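Local coordinates for putative hydrogenase (Pyrococcus furiosus, PDB 3LYU), which is one alpha-beta domain of a longer protein that probably works as an oxidoreductase with a [2Fe-2S] cluster and FAD, at residues Val13-Ile24 / Ala39-Leu50; Arg70-Leu78 / Asn90-Lys98. All coordinates share one frame; numbering follows the deposited sequence.

Contact 1. Residues Val13-Ile24 / Ala39-Leu50; sequences VPMEKFGKILAI and AWQEIGNDVTTL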
loop_
_atom_site.group_PDB
_atom_site.type_symbol
_atom_site.label_atom_id
_atom_site.label_comp_id
_atom_site.label_asym_id
_atom_site.label_seq_id
_atom_site.Cartn_x
_atom_site.Cartn_y
_atom_site.Cartn_z
ATOM N N VAL B 13 8.454 6.870 -7.139
ATOM C CA VAL B 13 7.948 8.229 -7.237
ATOM C C VAL B 13 7.326 8.457 -8.608
ATOM O O VAL B 13 7.706 7.796 -9.578
ATOM C CB VAL B 13 9.118 9.226 -6.979
ATOM C CG1 VAL B 13 10.037 9.304 -8.199
ATOM C CG2 VAL B 13 8.586 10.576 -6.591
ATOM N N PRO B 14 6.334 9.360 -8.696
ATOM C CA PRO B 14 5.660 9.672 -9.960
ATOM C C PRO B 14 6.475 10.635 -10.829
ATOM O O PRO B 14 7.060 11.594 -10.328
ATOM C CB PRO B 14 4.340 10.278 -9.496
ATOM C CG PRO B 14 4.727 10.973 -8.251
ATOM C CD PRO B 14 5.600 9.952 -7.566
HETATM N N MSE B 15 6.498 10.378 -12.132
HETATM C CA MSE B 15 7.248 11.213 -13.061
HETATM C C MSE B 15 6.393 12.249 -13.779
HETATM O O MSE B 15 6.003 12.043 -14.924
HETATM C CB MSE B 15 7.945 10.322 -14.083
HETATM C CG MSE B 15 9.184 9.617 -13.536
HETATM SE SE MSE B 15 10.489 10.906 -12.869
HETATM C CE MSE B 15 10.750 10.284 -11.093
ATOM N N GLU B 16 6.112 13.368 -13.113
ATOM C CA GLU B 16 5.284 14.423 -13.700
ATOM C C GLU B 16 5.931 15.781 -13.575
ATOM O O GLU B 16 6.956 15.936 -12.915
ATOM C CB GLU B 16 3.928 14.492 -13.003
ATOM C CG GLU B 16 3.196 13.174 -12.925
ATOM C CD GLU B 16 1.810 13.315 -12.353
ATOM O OE1 GLU B 16 1.654 14.003 -11.312
ATOM O OE2 GLU B 16 0.882 12.731 -12.946
ATOM N N LYS B 17 5.322 16.770 -14.215
ATOM C CA LYS B 17 5.825 18.125 -14.130
ATOM C C LYS B 17 5.051 18.788 -13.011
ATOM O O LYS B 17 3.882 19.141 -13.183
ATOM C CB LYS B 17 5.590 18.893 -15.432
ATOM C CG LYS B 17 6.465 18.458 -16.590
ATOM C CD LYS B 17 6.415 19.493 -17.702
ATOM C CE LYS B 17 7.217 19.047 -18.913
ATOM N NZ LYS B 17 7.240 20.086 -19.993
ATOM N N PHE B 18 5.687 18.926 -11.853
ATOM C CA PHE B 18 5.044 19.572 -10.716
ATOM C C PHE B 18 5.431 21.045 -10.748
ATOM O O PHE B 18 4.779 21.890 -10.129
ATOM C CB PHE B 18 5.498 18.935 -9.395
ATOM C CG PHE B 18 5.199 17.460 -9.290
ATOM C CD1 PHE B 18 6.044 16.522 -9.882
ATOM C CD2 PHE B 18 4.078 17.006 -8.595
ATOM C CE1 PHE B 18 5.783 15.150 -9.782
ATOM C CE2 PHE B 18 3.805 15.638 -8.490
ATOM C CZ PHE B 18 4.662 14.705 -9.086
ATOM N N GLY B 19 6.490 21.339 -11.493
ATOM C CA GLY B 19 6.958 22.697 -11.607
ATOM C C GLY B 19 8.288 22.845 -10.915
ATOM O O GLY B 19 9.270 22.259 -11.353
ATOM N N LYS B 20 8.313 23.627 -9.837
ATOM C CA LYS B 20 9.534 23.864 -9.080
ATOM C C LYS B 20 9.567 22.926 -7.884
ATOM O O LYS B 20 8.703 22.986 -7.016
ATOM C CB LYS B 20 9.598 25.318 -8.622
ATOM C CG LYS B 20 10.955 25.703 -8.062
ATOM C CD LYS B 20 11.060 27.192 -7.809
ATOM C CE LYS B 20 12.445 27.570 -7.318
ATOM N NZ LYS B 20 12.554 29.038 -7.090
ATOM N N ILE B 21 10.580 22.062 -7.849
ATOM C CA ILE B 21 10.699 21.068 -6.791
ATOM C C ILE B 21 11.918 21.237 -5.884
ATOM O O ILE B 21 13.022 21.510 -6.340
ATOM C CB ILE B 21 10.734 19.619 -7.390
ATOM C CG1 ILE B 21 9.535 19.405 -8.325
ATOM C CG2 ILE B 21 10.723 18.580 -6.256
ATOM C CD1 ILE B 21 9.601 18.138 -9.143
ATOM N N LEU B 22 11.695 21.072 -4.589
ATOM C CA LEU B 22 12.764 21.158 -3.623
ATOM C C LEU B 22 13.000 19.725 -3.159
ATOM O O LEU B 22 12.235 19.189 -2.349
ATOM C CB LEU B 22 12.350 22.031 -2.435
ATOM C CG LEU B 22 13.345 21.977 -1.271
ATOM C CD1 LEU B 22 14.746 22.345 -1.763
ATOM C CD2 LEU B 22 12.910 22.906 -0.174
ATOM N N ALA B 23 14.038 19.097 -3.694
ATOM C CA ALA B 23 14.366 17.732 -3.318
ATOM C C ALA B 23 15.437 17.772 -2.219
ATOM O O ALA B 23 16.561 18.206 -2.458
ATOM C CB ALA B 23 14.862 16.971 -4.535
ATOM N N ILE B 24 15.071 17.321 -1.018
ATOM C CA ILE B 24 15.966 17.317 0.140
ATOM C C ILE B 24 16.537 15.937 0.491
ATOM O O ILE B 24 15.839 14.923 0.433
ATOM C CB ILE B 24 15.239 17.855 1.376
ATOM C CG1 ILE B 24 14.624 19.205 1.056
ATOM C CG2 ILE B 24 16.204 17.998 2.525
ATOM C CD1 ILE B 24 13.766 19.730 2.147
ATOM N N ALA B 39 16.071 12.783 -12.714
ATOM C CA ALA B 39 14.972 12.434 -13.610
ATOM C C ALA B 39 13.851 13.480 -13.627
ATOM O O ALA B 39 13.192 13.671 -14.647
ATOM C CB ALA B 39 14.414 11.096 -13.222
ATOM N N TRP B 40 13.621 14.150 -12.502
ATOM C CA TRP B 40 12.583 15.173 -12.464
ATOM C C TRP B 40 12.990 16.394 -13.274
ATOM O O TRP B 40 12.156 17.027 -13.904
ATOM C CB TRP B 40 12.279 15.598 -11.032
ATOM C CG TRP B 40 11.260 14.741 -10.355
ATOM C CD1 TRP B 40 10.276 13.998 -10.957
ATOM C CD2 TRP B 40 11.046 14.611 -8.943
ATOM N NE1 TRP B 40 9.461 13.419 -10.007
ATOM C CE2 TRP B 40 9.909 13.780 -8.764
ATOM C CE3 TRP B 40 11.700 15.123 -7.808
ATOM C CZ2 TRP B 40 9.409 13.451 -7.497
ATOM C CZ3 TRP B 40 11.201 14.797 -6.546
ATOM C CH2 TRP B 40 10.061 13.965 -6.403
ATOM N N GLN B 41 14.276 16.722 -13.255
ATOM C CA GLN B 41 14.784 17.866 -13.994
ATOM C C GLN B 41 14.604 17.601 -15.482
ATOM O O GLN B 41 14.082 18.439 -16.206
ATOM C CB GLN B 41 16.268 18.085 -13.667
ATOM C CG GLN B 41 16.881 19.369 -14.229
ATOM C CD GLN B 41 16.467 20.642 -13.482
ATOM O OE1 GLN B 41 16.813 21.752 -13.896
ATOM N NE2 GLN B 41 15.736 20.486 -12.381
ATOM N N GLU B 42 15.025 16.422 -15.929
ATOM C CA GLU B 42 14.919 16.028 -17.341
ATOM C C GLU B 42 13.467 16.019 -17.842
ATOM O O GLU B 42 13.208 16.270 -19.020
ATOM C CB GLU B 42 15.531 14.631 -17.535
ATOM C CG GLU B 42 15.863 14.256 -18.965
ATOM C CD GLU B 42 16.959 15.132 -19.533
ATOM O OE1 GLU B 42 17.930 15.417 -18.786
ATOM O OE2 GLU B 42 16.857 15.529 -20.722
ATOM N N ILE B 43 12.536 15.717 -16.937
ATOM C CA ILE B 43 11.105 15.656 -17.248
ATOM C C ILE B 43 10.463 17.042 -17.348
ATOM O O ILE B 43 9.309 17.178 -17.747
ATOM C CB ILE B 43 10.352 14.762 -16.197
ATOM C CG1 ILE B 43 9.887 13.477 -16.875
ATOM C CG2 ILE B 43 9.161 15.489 -15.588
ATOM C CD1 ILE B 43 11.018 12.654 -17.497
ATOM N N GLY B 44 11.213 18.071 -16.986
ATOM C CA GLY B 44 10.685 19.415 -17.088
ATOM C C GLY B 44 10.408 20.128 -15.781
ATOM O O GLY B 44 9.672 21.122 -15.760
ATOM N N ASN B 45 10.996 19.623 -14.699
ATOM C CA ASN B 45 10.827 20.207 -13.374
ATOM C C ASN B 45 12.035 21.053 -12.980
ATOM O O ASN B 45 13.171 20.703 -13.278
ATOM C CB ASN B 45 10.631 19.102 -12.331
ATOM C CG ASN B 45 9.344 18.348 -12.522
ATOM O OD1 ASN B 45 8.262 18.909 -12.408
ATOM N ND2 ASN B 45 9.453 17.068 -12.819
ATOM N N ASP B 46 11.785 22.170 -12.312
ATOM C CA ASP B 46 12.857 23.042 -11.846
ATOM C C ASP B 46 13.203 22.559 -10.444
ATOM O O ASP B 46 12.755 23.134 -9.454
ATOM C CB ASP B 46 12.372 24.492 -11.784
ATOM C CG ASP B 46 13.396 25.428 -11.168
ATOM O OD1 ASP B 46 14.456 25.646 -11.787
ATOM O OD2 ASP B 46 13.147 25.943 -10.061
ATOM N N VAL B 47 13.992 21.496 -10.356
ATOM C CA VAL B 47 14.338 20.969 -9.050
ATOM C C VAL B 47 15.650 21.538 -8.515
ATOM O O VAL B 47 16.637 21.666 -9.237
ATOM C CB VAL B 47 14.389 19.408 -9.078
ATOM C CG1 VAL B 47 15.386 18.938 -10.109
ATOM C CG2 VAL B 47 14.746 18.862 -7.699
ATOM N N THR B 48 15.633 21.921 -7.243
ATOM C CA THR B 48 16.813 22.450 -6.576
ATOM C C THR B 48 16.971 21.506 -5.388
ATOM O O THR B 48 16.039 21.340 -4.586
ATOM C CB THR B 48 16.596 23.879 -6.059
ATOM O OG1 THR B 48 15.854 23.828 -4.841
ATOM C CG2 THR B 48 15.820 24.711 -7.076
ATOM N N THR B 49 18.131 20.867 -5.288
ATOM C CA THR B 49 18.360 19.919 -4.211
ATOM C C THR B 49 19.072 20.516 -3.023
ATOM O O THR B 49 19.884 21.432 -3.153
ATOM C CB THR B 49 19.180 18.685 -4.683
ATOM O OG1 THR B 49 20.443 19.115 -5.202
ATOM C CG2 THR B 49 18.422 17.909 -5.751
ATOM N N LEU B 50 18.767 19.992 -1.850
ATOM C CA LEU B 50 19.406 20.473 -0.644
ATOM C C LEU B 50 19.990 19.281 0.092
ATOM O O LEU B 50 19.285 18.317 0.363
ATOM C CB LEU B 50 18.388 21.197 0.246
ATOM C CG LEU B 50 18.814 21.439 1.704
ATOM C CD1 LEU B 50 19.980 22.403 1.749
ATOM C CD2 LEU B 50 17.643 21.973 2.510
#
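Trp40, in the last turn of helix 29-42, lays its indole against the loop that leads into strand 20-24, and the ring system is met at its edge, over one face and obliquely by different groups. Its NE1 donates in the ring plane to Pro14 O (3.0 Å, 173° at the hydrogen). Ile21 puts CD1 over one face, a CH-pi contact 4.2 Å from the centroid of the five-membered ring of Trp40. Phe18 turns an edge toward the indole, the planes 68° apart, while the selenium of selenomethionine Met15 approaches obliquely, 3.6 Å from Trp40 CD1.

Asn45 stitches the same loop down through its amide. With CG anti to its own carbonyl carbon (chi1 -66°), ND2 reaches Glu16 O at 2.7 Å and also bonds Trp40 O, while OD1 accepts Phe18 N at 2.6 Å and Gly19 N at 3.1 Å, both in the carbonyl plane. These bonds fix the rotation of the amide about chi2 and settle which end is oxygen. Gly44, with positive phi, makes the Schellman motif that follows the last turn.

From there the strands run parallel, from Asp46 N to Gly19 O through Leu50 N to Ala23 O, with Ala23 CB against Val47 CG2 (3.7 Å). In this first beta-alpha-beta unit of the domain, helix 29-42 covers the Ile21 and Ala23 face, helix 84-104 packs on Leu22, Ile24 and Leu50, and strands 110-114 and 70-76 flank the pair.

Contact 2. Residues Arg70-Leu78 / Asn90-Lys98; sequences RHIVEPVPL and NVSQRLKEK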
loop_
_atom_site.group_PDB
_atom_site.type_symbol
_atom_site.label_atom_id
_atom_site.label_comp_id
_atom_site.label_asym_id
_atom_site.label_seq_id
_atom_site.Cartn_x
_atom_site.Cartn_y
_atom_site.Cartn_z
ATOM N N ARG B 70 19.628 23.990 -9.399
ATOM C CA ARG B 70 20.460 24.433 -8.281
ATOM C C ARG B 70 20.629 23.400 -7.161
ATOM O O ARG B 70 19.654 22.827 -6.670
ATOM C CB ARG B 70 19.876 25.704 -7.679
ATOM C CG ARG B 70 20.726 26.302 -6.597
ATOM C CD ARG B 70 19.855 26.800 -5.479
ATOM N NE ARG B 70 18.867 27.731 -5.875
ATOM C CZ ARG B 70 17.548 27.823 -5.743
ATOM N NH1 ARG B 70 17.078 28.922 -6.288
ATOM N NH2 ARG B 70 16.712 26.966 -5.168
ATOM N N HIS B 71 21.870 23.175 -6.753
ATOM C CA HIS B 71 22.147 22.241 -5.676
ATOM C C HIS B 71 22.747 22.953 -4.471
ATOM O O HIS B 71 23.777 23.605 -4.584
ATOM C CB HIS B 71 23.111 21.148 -6.135
ATOM C CG HIS B 71 23.579 20.266 -5.019
ATOM N ND1 HIS B 71 22.708 19.572 -4.203
ATOM C CD2 HIS B 71 24.821 20.006 -4.547
ATOM C CE1 HIS B 71 23.394 18.926 -3.277
ATOM N NE2 HIS B 71 24.679 19.174 -3.463
ATOM N N ILE B 72 22.110 22.811 -3.313
ATOM C CA ILE B 72 22.587 23.451 -2.084
ATOM C C ILE B 72 23.173 22.457 -1.088
ATOM O O ILE B 72 22.588 21.401 -0.838
ATOM C CB ILE B 72 21.442 24.215 -1.355
ATOM C CG1 ILE B 72 20.742 25.177 -2.321
ATOM C CG2 ILE B 72 22.002 24.950 -0.138
ATOM C CD1 ILE B 72 21.684 26.113 -3.067
ATOM N N VAL B 73 24.324 22.798 -0.515
ATOM C CA VAL B 73 24.954 21.927 0.469
ATOM C C VAL B 73 25.171 22.728 1.748
ATOM O O VAL B 73 25.734 23.819 1.717
ATOM C CB VAL B 73 26.337 21.369 -0.030
ATOM C CG1 VAL B 73 26.881 20.341 0.968
ATOM C CG2 VAL B 73 26.195 20.725 -1.398
ATOM N N GLU B 74 24.702 22.188 2.868
ATOM C CA GLU B 74 24.853 22.832 4.168
ATOM C C GLU B 74 25.653 21.901 5.077
ATOM O O GLU B 74 25.072 21.072 5.779
ATOM C CB GLU B 74 23.482 23.098 4.791
ATOM C CG GLU B 74 22.713 24.203 4.126
ATOM C CD GLU B 74 23.447 25.532 4.186
ATOM O OE1 GLU B 74 23.935 25.894 5.283
ATOM O OE2 GLU B 74 23.529 26.221 3.145
ATOM N N PRO B 75 27.001 22.023 5.075
ATOM C CA PRO B 75 27.877 21.180 5.903
ATOM C C PRO B 75 27.950 21.634 7.356
ATOM O O PRO B 75 28.470 22.703 7.662
ATOM C CB PRO B 75 29.223 21.289 5.197
ATOM C CG PRO B 75 29.225 22.714 4.773
ATOM C CD PRO B 75 27.805 22.933 4.236
ATOM N N VAL B 76 27.416 20.812 8.246
ATOM C CA VAL B 76 27.424 21.115 9.659
ATOM C C VAL B 76 28.683 20.464 10.252
ATOM O O VAL B 76 28.998 19.306 9.952
ATOM C CB VAL B 76 26.147 20.559 10.329
ATOM C CG1 VAL B 76 26.064 21.025 11.770
ATOM C CG2 VAL B 76 24.919 21.014 9.556
ATOM N N PRO B 77 29.437 21.212 11.080
ATOM C CA PRO B 77 30.667 20.726 11.719
ATOM C C PRO B 77 30.433 19.580 12.704
ATOM O O PRO B 77 29.625 19.693 13.629
ATOM C CB PRO B 77 31.205 21.975 12.402
ATOM C CG PRO B 77 29.946 22.704 12.775
ATOM C CD PRO B 77 29.131 22.588 11.518
ATOM N N LEU B 78 31.153 18.480 12.508
ATOM C CA LEU B 78 31.002 17.318 13.374
ATOM C C LEU B 78 31.836 17.453 14.641
ATOM O O LEU B 78 33.013 17.102 14.642
ATOM C CB LEU B 78 31.412 16.039 12.626
ATOM C CG LEU B 78 30.808 14.696 13.075
ATOM C CD1 LEU B 78 31.395 13.586 12.221
ATOM C CD2 LEU B 78 31.082 14.427 14.544
ATOM N N ASN B 90 22.185 19.567 15.658
ATOM C CA ASN B 90 22.673 20.699 14.885
ATOM C C ASN B 90 22.245 20.585 13.435
ATOM O O ASN B 90 21.915 21.585 12.800
ATOM C CB ASN B 90 24.198 20.791 14.948
ATOM C CG ASN B 90 24.719 21.043 16.357
ATOM O OD1 ASN B 90 24.146 21.825 17.118
ATOM N ND2 ASN B 90 25.825 20.394 16.701
ATOM N N VAL B 91 22.267 19.366 12.910
ATOM C CA VAL B 91 21.859 19.132 11.527
ATOM C C VAL B 91 20.354 19.341 11.417
ATOM O O VAL B 91 19.864 19.870 10.422
ATOM C CB VAL B 91 22.189 17.703 11.058
ATOM C CG1 VAL B 91 21.743 17.527 9.628
ATOM C CG2 VAL B 91 23.681 17.446 11.162
ATOM N N SER B 92 19.626 18.912 12.441
ATOM C CA SER B 92 18.182 19.088 12.468
ATOM C C SER B 92 17.852 20.586 12.447
ATOM O O SER B 92 16.931 21.020 11.762
ATOM C CB SER B 92 17.596 18.454 13.727
ATOM O OG SER B 92 17.733 17.048 13.725
ATOM N N GLN B 93 18.611 21.372 13.201
ATOM C CA GLN B 93 18.413 22.815 13.259
ATOM C C GLN B 93 18.709 23.486 11.919
ATOM O O GLN B 93 17.902 24.257 11.416
ATOM C CB GLN B 93 19.321 23.429 14.323
ATOM C CG GLN B 93 19.006 23.025 15.752
ATOM C CD GLN B 93 17.583 23.387 16.169
ATOM O OE1 GLN B 93 16.631 22.646 15.890
ATOM N NE2 GLN B 93 17.432 24.537 16.832
ATOM N N ARG B 94 19.881 23.199 11.361
ATOM C CA ARG B 94 20.305 23.757 10.080
ATOM C C ARG B 94 19.299 23.402 8.992
ATOM O O ARG B 94 19.122 24.140 8.023
ATOM C CB ARG B 94 21.681 23.197 9.709
ATOM C CG ARG B 94 22.203 23.635 8.350
ATOM C CD ARG B 94 22.689 25.083 8.372
ATOM N NE ARG B 94 23.914 25.242 9.150
ATOM C CZ ARG B 94 25.125 24.897 8.726
ATOM N NH1 ARG B 94 26.181 25.074 9.512
ATOM N NH2 ARG B 94 25.285 24.390 7.509
ATOM N N LEU B 95 18.640 22.261 9.168
ATOM C CA LEU B 95 17.653 21.763 8.215
ATOM C C LEU B 95 16.340 22.557 8.236
ATOM O O LEU B 95 15.775 22.860 7.179
ATOM C CB LEU B 95 17.370 20.283 8.490
ATOM C CG LEU B 95 16.472 19.522 7.512
ATOM C CD1 LEU B 95 17.132 19.423 6.143
ATOM C CD2 LEU B 95 16.215 18.134 8.071
ATOM N N LYS B 96 15.854 22.887 9.428
ATOM C CA LYS B 96 14.615 23.649 9.551
ATOM C C LYS B 96 14.872 25.059 9.050
ATOM O O LYS B 96 14.085 25.611 8.280
ATOM C CB LYS B 96 14.172 23.730 11.007
ATOM C CG LYS B 96 14.319 22.430 11.756
ATOM C CD LYS B 96 13.974 22.592 13.227
ATOM C CE LYS B 96 12.478 22.721 13.428
ATOM N NZ LYS B 96 12.157 22.747 14.879
ATOM N N GLU B 97 15.989 25.628 9.496
ATOM C CA GLU B 97 16.380 26.985 9.128
ATOM C C GLU B 97 16.496 27.218 7.624
ATOM O O GLU B 97 15.947 28.190 7.110
ATOM C CB GLU B 97 17.708 27.355 9.810
ATOM C CG GLU B 97 17.695 27.202 11.336
ATOM C CD GLU B 97 19.002 27.611 11.995
ATOM O OE1 GLU B 97 20.072 27.141 11.549
ATOM O OE2 GLU B 97 18.958 28.393 12.967
ATOM N N LYS B 98 17.202 26.334 6.920
ATOM C CA LYS B 98 17.383 26.484 5.475
ATOM C C LYS B 98 16.090 26.320 4.687
ATOM O O LYS B 98 15.867 27.021 3.698
ATOM C CB LYS B 98 18.426 25.490 4.952
ATOM C CG LYS B 98 19.552 26.143 4.132
ATOM C CD LYS B 98 19.020 27.143 3.105
ATOM C CE LYS B 98 20.100 27.615 2.150
ATOM N NZ LYS B 98 21.272 28.187 2.862
#
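Lys98 NZ meets Glu74 OE2 at 3.0 Å, coming from well above the carboxylate plane, and one helical turn earlier Arg94 takes the other oxygen. Arg94 NH2 lies equally close to Glu74 OE1, 3.0 Å, but its hydrogen bond is weak, bent to 121°, with the guanidinium and carboxylate planes 77° apart; the salt bridge is thus more a matter of charge than of a paired, coplanar fork. With CG anti to its carbonyl carbon (chi1 -72°), Glu74 lays CG on Lys98 CG, 3.7 Å away; the bend at chi2 then turns the carboxylate toward the two cations.

The fold is Rossmann-like, a parallel sheet in strand order 3-2-1-4-5 with helices on both faces, consistent with the nucleotide-binding domain of ferredoxin reductase-like proteins. Over 90-98 the helix axis comes within 9.0 Å of that of outermost strand 70-76, nearly antiparallel. Arg94 bends at chi2 and chi3 to bring its guanidinium over Val76, whose CG2 sits 3.9 Å above the centre of one face. Val76 CG1 packs on Asn90 CB at 3.7 Å, and its CB approaches Val91 CG2; Val91 also packs on Val52 and Phe54 of neighbouring strand 46-54. Nearer the strand's start, Ile72 CG2 touches Lys98 CE.

In the fold
Contact 1 is buried, whereas contact 2 is only partly so, and their chemistry follows. In 13-24 / 39-50 the polar work is done by backbone groups, an indole N-H and a neutral amide, with apolar side chains around them; in 70-78 / 90-98 a charged network between the outermost strand and the helix shares the task with valine packing. Their centres lie 20 Å apart, on opposite sides of the middle of the chain, yet one sheet carries both, since strands 46-54 and 70-76 are neighbours in it. Thr49 joins them, its OG1 2.5 Å from His71 ND1 in a probable hydrogen bond, and Leu50 packs on Ile72. Helix 84-104 forms one side of contact 2 and covers Leu22, Ile24 and Leu50 of contact 1.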